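Local coordinates for DNA protection during starvation protein (Brevibacillus brevis, PDB 1N1Q), which probably oxidises ferrous iron with hydrogen peroxide, stores it as ferric mineral inside a hollow twelve-subunit shell, and shields DNA from oxidative damage, at residues E95-V100 with W142-F147. Numbering follows the deposited sequence.
Sequences EMVSSV and WMLEAF
A chi1 of 177° sets Val97 CG1 opposite the backbone N and carries it across to Leu144, while CG2, anti to the carbonyl carbon, meets the ring of Phe147. Val97 CG1 comes within 3.6 Å of the backbone O of Leu144. Its sister methyl, Val97 CG2, approaches Phe147 CE2 obliquely at 3.8 Å. In Phe147 a chi1 of 172° places ring atoms CD2 and CE2 against the methyls of Val97, and the two side chains cross at about a right angle. One turn further along helix 93-120, Val100 CG1 rests against Leu144 CD1 at 3.6 Å. The case illustrates how the ferritin-like four-helix bundle joins its last two long helices: the axes of segments 95-100 and 142-147 come within 9.5 Å of each other, their directions 149° apart and so roughly antiparallel, and with no hydrogen bond between them the contact rests mainly on apolar packing. Leu42 of helix 39-66 touches both Val97 and Phe147, tying a third helix into the same cluster, and Phe46 packs on Val100. An alanine in place of Val97 would lack both methyls and would probably leave a gap between helix 93-120 and the Leu144 and Phe147 side chains, with less to hold the ring's rotation. Val100 sits about 10 Å, side chain to side chain, from the iron ligand His31.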
loop_
_atom_site.group_PDB
_atom_site.type_symbol
_atom_site.label_atom_id
_atom_site.label_comp_id
_atom_site.label_asym_id
_atom_site.label_seq_id
_atom_site.Cartn_x
_atom_site.Cartn_y
_atom_site.Cartn_z
ATOM N N GLU A 95 -6.713 34.102 18.561
ATOM C CA GLU A 95 -6.730 34.746 17.252
ATOM C C GLU A 95 -6.948 33.713 16.146
ATOM O O GLU A 95 -7.528 34.025 15.105
ATOM C CB GLU A 95 -5.436 35.534 17.029
ATOM C CG GLU A 95 -5.272 36.682 18.024
ATOM C CD GLU A 95 -3.978 37.456 17.840
ATOM O OE1 GLU A 95 -2.933 36.819 17.606
ATOM O OE2 GLU A 95 -4.005 38.700 17.948
ATOM N N MET A 96 -6.496 32.482 16.379
ATOM C CA MET A 96 -6.699 31.413 15.402
ATOM C C MET A 96 -8.192 31.113 15.307
ATOM O O MET A 96 -8.752 31.039 14.210
ATOM C CB MET A 96 -5.957 30.137 15.814
ATOM C CG MET A 96 -4.455 30.229 15.706
ATOM S SD MET A 96 -3.655 28.699 16.207
ATOM C CE MET A 96 -1.951 29.145 16.036
ATOM N N VAL A 97 -8.834 30.930 16.458
ATOM C CA VAL A 97 -10.268 30.646 16.486
ATOM C C VAL A 97 -11.014 31.816 15.855
ATOM O O VAL A 97 -11.889 31.632 15.007
ATOM C CB VAL A 97 -10.772 30.450 17.935
ATOM C CG1 VAL A 97 -12.276 30.233 17.944
ATOM C CG2 VAL A 97 -10.058 29.262 18.569
ATOM N N SER A 98 -10.643 33.022 16.266
ATOM C CA SER A 98 -11.265 34.231 15.752
ATOM C C SER A 98 -11.075 34.335 14.232
ATOM O O SER A 98 -11.967 34.780 13.505
ATOM C CB SER A 98 -10.658 35.448 16.453
ATOM O OG SER A 98 -11.370 36.621 16.122
ATOM N N SER A 99 -9.912 33.902 13.757
ATOM C CA SER A 99 -9.620 33.935 12.326
ATOM C C SER A 99 -10.522 32.958 11.552
ATOM O O SER A 99 -10.999 33.263 10.455
ATOM C CB SER A 99 -8.149 33.592 12.086
ATOM O OG SER A 99 -7.883 33.436 10.705
ATOM N N VAL A 100 -10.750 31.782 12.123
ATOM C CA VAL A 100 -11.608 30.799 11.471
ATOM C C VAL A 100 -13.028 31.337 11.447
ATOM O O VAL A 100 -13.753 31.154 10.471
ATOM C CB VAL A 100 -11.589 29.447 12.201
ATOM C CG1 VAL A 100 -12.562 28.482 11.543
ATOM C CG2 VAL A 100 -10.175 28.874 12.181
ATOM N N TRP A 142 -21.218 29.195 15.340
ATOM C CA TRP A 142 -21.827 29.331 16.663
ATOM C C TRP A 142 -20.895 28.758 17.734
ATOM O O TRP A 142 -20.651 29.387 18.762
ATOM C CB TRP A 142 -23.172 28.597 16.730
ATOM C CG TRP A 142 -23.434 27.951 18.066
ATOM C CD1 TRP A 142 -23.450 28.563 19.291
ATOM C CD2 TRP A 142 -23.650 26.557 18.313
ATOM N NE1 TRP A 142 -23.653 27.633 20.285
ATOM C CE2 TRP A 142 -23.782 26.395 19.712
ATOM C CE3 TRP A 142 -23.748 25.428 17.489
ATOM C CZ2 TRP A 142 -24.005 25.148 20.304
ATOM C CZ3 TRP A 142 -23.970 24.189 18.078
ATOM C CH2 TRP A 142 -24.097 24.061 19.475
ATOM N N MET A 143 -20.378 27.559 17.492
ATOM C CA MET A 143 -19.486 26.916 18.454
ATOM C C MET A 143 -18.185 27.670 18.705
ATOM O O MET A 143 -17.767 27.818 19.849
ATOM C CB MET A 143 -19.159 25.492 18.007
ATOM C CG MET A 143 -20.350 24.559 18.006
ATOM S SD MET A 143 -19.894 22.873 17.555
ATOM C CE MET A 143 -20.330 22.882 15.853
ATOM N N LEU A 144 -17.544 28.135 17.640
ATOM C CA LEU A 144 -16.278 28.856 17.786
ATOM C C LEU A 144 -16.471 30.197 18.500
ATOM O O LEU A 144 -15.622 30.616 19.288
ATOM C CB LEU A 144 -15.626 29.055 16.411
ATOM C CG LEU A 144 -15.219 27.734 15.735
ATOM C CD1 LEU A 144 -14.835 27.978 14.287
ATOM C CD2 LEU A 144 -14.066 27.102 16.510
ATOM N N GLU A 145 -17.591 30.864 18.237
ATOM C CA GLU A 145 -17.860 32.137 18.897
ATOM C C GLU A 145 -18.157 31.899 20.375
ATOM O O GLU A 145 -17.744 32.678 21.226
ATOM C CB GLU A 145 -19.033 32.857 18.232
ATOM C CG GLU A 145 -18.645 33.612 16.973
ATOM C CD GLU A 145 -19.739 34.537 16.487
ATOM O OE1 GLU A 145 -20.356 35.225 17.328
ATOM O OE2 GLU A 145 -19.977 34.589 15.265
ATOM N N ALA A 146 -18.861 30.809 20.677
ATOM C CA ALA A 146 -19.178 30.477 22.065
ATOM C C ALA A 146 -17.880 30.255 22.836
ATOM O O ALA A 146 -17.743 30.691 23.979
ATOM C CB ALA A 146 -20.053 29.223 22.131
ATOM N N PHE A 147 -16.933 29.575 22.193
ATOM C CA PHE A 147 -15.623 29.298 22.777
ATOM C C PHE A 147 -14.913 30.594 23.170
ATOM O O PHE A 147 -14.254 30.666 24.211
ATOM C CB PHE A 147 -14.762 28.541 21.758
ATOM C CG PHE A 147 -13.321 28.363 22.172
ATOM C CD1 PHE A 147 -12.914 27.227 22.864
ATOM C CD2 PHE A 147 -12.374 29.333 21.868
ATOM C CE1 PHE A 147 -11.575 27.064 23.250
ATOM C CE2 PHE A 147 -11.046 29.184 22.243
ATOM C CZ PHE A 147 -10.639 28.049 22.934
#